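Local atomic coordinates of endonuclease IV (Thermus thermophilus, PDB entry 3AAM), a protein that cleaves phosphodiester bonds at apurinic or apyrimidinic sites in DNA during base excision repair and also has 3'-5' exonuclease activity. Residues 39-44 with 87-92; 189-194 with 198-203. One frame throughout, in Å; residues are numbered along the deposited sequence.

Interaction 1: 39-44 with 87-92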
# COMPACT_ATOMS: atom_id res chain seq x y z
N ARG A 39 6.93 14.61 1.37
CA ARG A 39 6.96 15.94 0.77
C ARG A 39 8.32 16.31 0.18
O ARG A 39 8.43 17.28 -0.57
CB ARG A 39 6.56 16.99 1.81
CG ARG A 39 5.23 17.67 1.54
CD ARG A 39 4.07 16.69 1.56
NE ARG A 39 2.78 17.38 1.49
CZ ARG A 39 1.60 16.77 1.48
NH1 ARG A 39 1.54 15.44 1.52
NH2 ARG A 39 0.49 17.48 1.42
N SER A 40 9.36 15.56 0.52
CA SER A 40 10.69 15.86 0.00
C SER A 40 11.39 14.65 -0.60
O SER A 40 11.13 13.52 -0.21
CB SER A 40 11.55 16.49 1.10
OG SER A 40 11.59 15.66 2.25
N TRP A 41 12.28 14.91 -1.55
CA TRP A 41 13.03 13.85 -2.21
C TRP A 41 14.23 13.36 -1.40
O TRP A 41 14.75 12.28 -1.65
CB TRP A 41 13.53 14.32 -3.58
CG TRP A 41 12.46 14.59 -4.59
CD1 TRP A 41 11.88 15.80 -4.87
CD2 TRP A 41 11.85 13.64 -5.46
NE1 TRP A 41 10.95 15.65 -5.87
CE2 TRP A 41 10.91 14.34 -6.25
CE3 TRP A 41 12.01 12.26 -5.65
CZ2 TRP A 41 10.13 13.70 -7.22
CZ3 TRP A 41 11.24 11.63 -6.62
CH2 TRP A 41 10.31 12.35 -7.39
N ARG A 42 14.66 14.17 -0.44
CA ARG A 42 15.81 13.82 0.39
C ARG A 42 15.62 12.55 1.21
O ARG A 42 14.65 12.42 1.96
CB ARG A 42 16.15 14.98 1.33
CG ARG A 42 17.48 15.66 1.04
CD ARG A 42 17.50 16.35 -0.32
NE ARG A 42 18.82 16.90 -0.64
CZ ARG A 42 19.10 17.58 -1.74
NH1 ARG A 42 20.32 18.04 -1.95
NH2 ARG A 42 18.15 17.81 -2.64
N PRO A 43 16.55 11.59 1.08
CA PRO A 43 16.43 10.34 1.85
C PRO A 43 16.65 10.63 3.34
O PRO A 43 17.38 11.55 3.70
CB PRO A 43 17.53 9.46 1.26
CG PRO A 43 18.56 10.45 0.84
CD PRO A 43 17.73 11.54 0.20
N ARG A 44 16.01 9.83 4.19
CA ARG A 44 16.13 10.01 5.63
C ARG A 44 17.15 9.04 6.22
O ARG A 44 17.03 7.82 6.07
CB ARG A 44 14.77 9.77 6.29
CG ARG A 44 14.79 9.76 7.82
CD ARG A 44 13.40 9.49 8.37
NE ARG A 44 13.37 9.42 9.83
CZ ARG A 44 13.88 8.41 10.54
NH1 ARG A 44 14.45 7.38 9.93
NH2 ARG A 44 13.81 8.44 11.86
N VAL A 87 13.02 6.83 -9.73
CA VAL A 87 13.65 5.52 -9.64
C VAL A 87 14.59 5.47 -8.44
O VAL A 87 14.58 4.52 -7.67
CB VAL A 87 14.43 5.19 -10.94
CG1 VAL A 87 15.31 3.96 -10.73
CG2 VAL A 87 13.45 4.94 -12.08
N ALA A 88 15.41 6.51 -8.29
CA ALA A 88 16.35 6.59 -7.18
C ALA A 88 15.63 6.64 -5.84
O ALA A 88 16.07 6.04 -4.86
CB ALA A 88 17.25 7.81 -7.34
N SER A 89 14.52 7.37 -5.78
CA SER A 89 13.77 7.47 -4.53
C SER A 89 13.16 6.13 -4.14
O SER A 89 13.18 5.74 -2.97
CB SER A 89 12.67 8.53 -4.65
OG SER A 89 11.92 8.62 -3.45
N LEU A 90 12.63 5.41 -5.13
CA LEU A 90 12.03 4.11 -4.86
C LEU A 90 13.11 3.11 -4.45
O LEU A 90 12.86 2.24 -3.62
CB LEU A 90 11.26 3.59 -6.09
CG LEU A 90 10.53 2.25 -5.92
CD1 LEU A 90 9.55 2.32 -4.75
CD2 LEU A 90 9.80 1.91 -7.21
N ALA A 91 14.30 3.24 -5.02
CA ALA A 91 15.40 2.35 -4.68
C ALA A 91 15.74 2.57 -3.21
O ALA A 91 16.04 1.62 -2.48
CB ALA A 91 16.61 2.64 -5.55
N ASP A 92 15.67 3.83 -2.77
CA ASP A 92 15.95 4.16 -1.38
C ASP A 92 14.92 3.48 -0.48
O ASP A 92 15.28 2.91 0.55
CB ASP A 92 15.92 5.68 -1.17
CG ASP A 92 15.92 6.06 0.30
OD1 ASP A 92 16.93 5.82 0.99
OD2 ASP A 92 14.90 6.62 0.77
O HOH W 1 14.80 7.45 3.43
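Ser89 is the first residue of helix segment 87-92 to meet the loop 39-44. Its CB sits at the edge of the Trp41 indole, near the ring plane, against the six-membered ring: Ser89 CB lies 3.9 Å from Trp41 CE3. The hydrogens of the indole rim, and not its pi face, therefore meet the methylene. Ser89 OG does not join this apolar touch; it is anti to the backbone N (chi1 179°) and accepts a hydrogen bond from Lys36, beyond the two segments. The same indole makes a cation-pi contact with Lys85, so it runs along the earlier part of helix 82-100.

In this TIM barrel the loop follows strand 31-34 and leads into helix 48-60, while helix 82-100 belongs to the outer layer. The contact thus joins a beta-alpha connection to helix 82-100 without any direct hydrogen bond between the segments.

One turn on, Asp92 points toward the loop with its CG also anti to N (chi1 168°), and its carboxylate comes up to the Pro43 ring. Pro43 CB is 3.7 Å from Asp92 OD1 and 3.9 Å from Asp92 OD2, a van der Waals touch on a charged group. That charge is met by salt bridges from Lys36 to OD2 and from Lys96 to OD1, and Lys96, from the same helix, also donates to the carbonyl oxygen of Arg44. A water accepts from Arg44 N at 2.8 Å. It lies 2.8 Å from Asp92 OD2, placed to donate to it, though other acceptors compete for its protons.

Interaction 2: 189-194 with 198-203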
# COMPACT_ATOMS: atom_id res chain seq x y z
N ASP A 189 -13.18 -11.41 -8.03
CA ASP A 189 -13.12 -12.49 -9.01
C ASP A 189 -12.34 -12.01 -10.22
O ASP A 189 -11.55 -12.76 -10.80
CB ASP A 189 -14.52 -12.91 -9.48
CG ASP A 189 -15.40 -13.41 -8.35
OD1 ASP A 189 -14.87 -13.98 -7.37
OD2 ASP A 189 -16.63 -13.26 -8.46
N ALA A 190 -12.56 -10.75 -10.59
CA ALA A 190 -11.88 -10.16 -11.74
C ALA A 190 -10.39 -10.03 -11.45
O ALA A 190 -9.56 -10.29 -12.32
CB ALA A 190 -12.48 -8.78 -12.04
N LEU A 191 -10.06 -9.64 -10.23
CA LEU A 191 -8.66 -9.49 -9.86
C LEU A 191 -7.95 -10.83 -9.87
O LEU A 191 -6.79 -10.93 -10.29
CB LEU A 191 -8.54 -8.83 -8.49
CG LEU A 191 -7.12 -8.51 -8.01
CD1 LEU A 191 -6.44 -7.57 -8.99
CD2 LEU A 191 -7.18 -7.88 -6.61
N ASP A 192 -8.64 -11.87 -9.40
CA ASP A 192 -8.05 -13.20 -9.36
C ASP A 192 -7.82 -13.76 -10.76
O ASP A 192 -6.83 -14.44 -11.02
CB ASP A 192 -8.95 -14.15 -8.57
CG ASP A 192 -8.29 -15.48 -8.29
OD1 ASP A 192 -7.12 -15.48 -7.86
OD2 ASP A 192 -8.94 -16.53 -8.50
N ARG A 193 -8.74 -13.46 -11.67
CA ARG A 193 -8.61 -13.93 -13.04
C ARG A 193 -7.48 -13.23 -13.78
O ARG A 193 -6.69 -13.86 -14.48
CB ARG A 193 -9.93 -13.71 -13.81
CG ARG A 193 -9.83 -14.07 -15.28
CD ARG A 193 -11.16 -13.95 -16.02
NE ARG A 193 -11.70 -12.59 -16.00
CZ ARG A 193 -12.49 -12.11 -15.04
NH1 ARG A 193 -12.93 -10.86 -15.11
NH2 ARG A 193 -12.84 -12.87 -14.02
N ALA A 194 -7.39 -11.91 -13.61
CA ALA A 194 -6.37 -11.12 -14.28
C ALA A 194 -4.98 -11.20 -13.65
O ALA A 194 -4.00 -11.48 -14.34
CB ALA A 194 -6.81 -9.66 -14.35
N GLU A 198 -3.09 -14.71 -5.35
CA GLU A 198 -1.91 -15.16 -4.62
C GLU A 198 -0.81 -14.11 -4.71
O GLU A 198 0.15 -14.12 -3.92
CB GLU A 198 -1.40 -16.50 -5.17
CG GLU A 198 -0.97 -16.50 -6.62
CD GLU A 198 -2.13 -16.32 -7.59
OE1 GLU A 198 -3.17 -16.98 -7.41
OE2 GLU A 198 -1.99 -15.52 -8.54
N ARG A 199 -0.95 -13.18 -5.65
CA ARG A 199 0.03 -12.12 -5.84
C ARG A 199 -0.49 -10.77 -5.34
O ARG A 199 -0.04 -9.72 -5.80
CB ARG A 199 0.41 -12.00 -7.32
CG ARG A 199 0.77 -13.33 -7.97
CD ARG A 199 1.93 -14.03 -7.27
NE ARG A 199 3.21 -13.36 -7.49
CZ ARG A 199 4.38 -13.86 -7.13
NH1 ARG A 199 4.45 -15.04 -6.53
NH2 ARG A 199 5.50 -13.18 -7.37
N VAL A 200 -1.44 -10.80 -4.41
CA VAL A 200 -1.99 -9.58 -3.83
C VAL A 200 -1.89 -9.71 -2.31
O VAL A 200 -2.87 -9.99 -1.62
CB VAL A 200 -3.47 -9.38 -4.20
CG1 VAL A 200 -3.95 -8.02 -3.72
CG2 VAL A 200 -3.65 -9.51 -5.70
N PRO A 201 -0.68 -9.53 -1.77
CA PRO A 201 -0.45 -9.64 -0.32
C PRO A 201 -0.98 -8.53 0.56
O PRO A 201 -1.23 -8.74 1.75
CB PRO A 201 1.07 -9.77 -0.23
CG PRO A 201 1.53 -8.90 -1.36
CD PRO A 201 0.59 -9.29 -2.48
N VAL A 202 -1.16 -7.35 -0.01
CA VAL A 202 -1.63 -6.20 0.75
C VAL A 202 -2.79 -5.50 0.06
O VAL A 202 -2.80 -5.35 -1.16
CB VAL A 202 -0.49 -5.17 0.95
CG1 VAL A 202 -1.00 -3.99 1.76
CG2 VAL A 202 0.69 -5.83 1.64
N VAL A 203 -3.76 -5.08 0.86
CA VAL A 203 -4.92 -4.37 0.36
C VAL A 203 -5.02 -3.02 1.05
O VAL A 203 -4.95 -2.93 2.28
CB VAL A 203 -6.23 -5.14 0.66
CG1 VAL A 203 -7.43 -4.30 0.22
CG2 VAL A 203 -6.24 -6.49 -0.06
O HOH W 2 -5.77 -17.21 -6.26
O HOH W 3 -5.07 -17.43 -9.77
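Helix segment 189-194 and segment 198-203 stand well apart as backbones: the nearest CA atoms, those of Asp192 and Glu198, are 8.0 Å from each other. The first is the last part of helix 184-194, still in alpha-helical bonding, with Arg193 N reaching Asp189 O at 3.0 Å. The second starts in a short turn and becomes strand at Val202. Only side chains and water span the gap.

Leu191 and Val200 both point into it and meet tip to tip, Leu191 CD2 lying 4.0 Å from Val200 CG2. With chi1 at -176°, Leu191 sends CG out opposite its backbone N and carries the methyl to the valine. This is a small buried hydrophobic touch.

At the more open margin, Asp192 and Glu198 bring two carboxylates close, Asp192 OD1 being 4.2 Å from Glu198 OE1. Such like charges would be expected to repel, but two waters bridge them from beside the line joining the oxygens, each donating to both. One gives hydrogen bonds of 2.7 Å to Asp192 OD1 and 2.9 Å to Glu198 OE1. The other gives 3.1 Å to Glu198 OE1 and a weak one to Asp192 OD1. Asp192 OD1 also accepts from the backbone N of Leu197, which ties the helix end to the turn that follows.

This is the return from helix to strand in a beta-alpha-beta crossover of the TIM barrel, between parallel strands 165-169 and 202-208. Leu191 and Val200 both rest on Leu168 of strand 165-169, Leu191 and Ala194 touch Phe152 of helix 152-159, and strand 202-208 runs parallel between 165-169 and 244-247.

In the fold
Interactions 1 and 2 lie on opposite sides of the chain's centre, their own centres 28 Å apart and their nearest atoms about 14 Å apart, so neither touches the other. Both belong to the same TIM barrel but to different kinds of join: interaction 1 ties a loop that follows a strand to an outer helix, whereas interaction 2 packs a helix against the chain that returns to the next strand. The manganese site of His172, Asp217 and His219 is nearer to interaction 2, where the Leu191 side chain is about 11 Å from that of His172; interaction 1 lies away from it. Neither contact supplies a metal ligand.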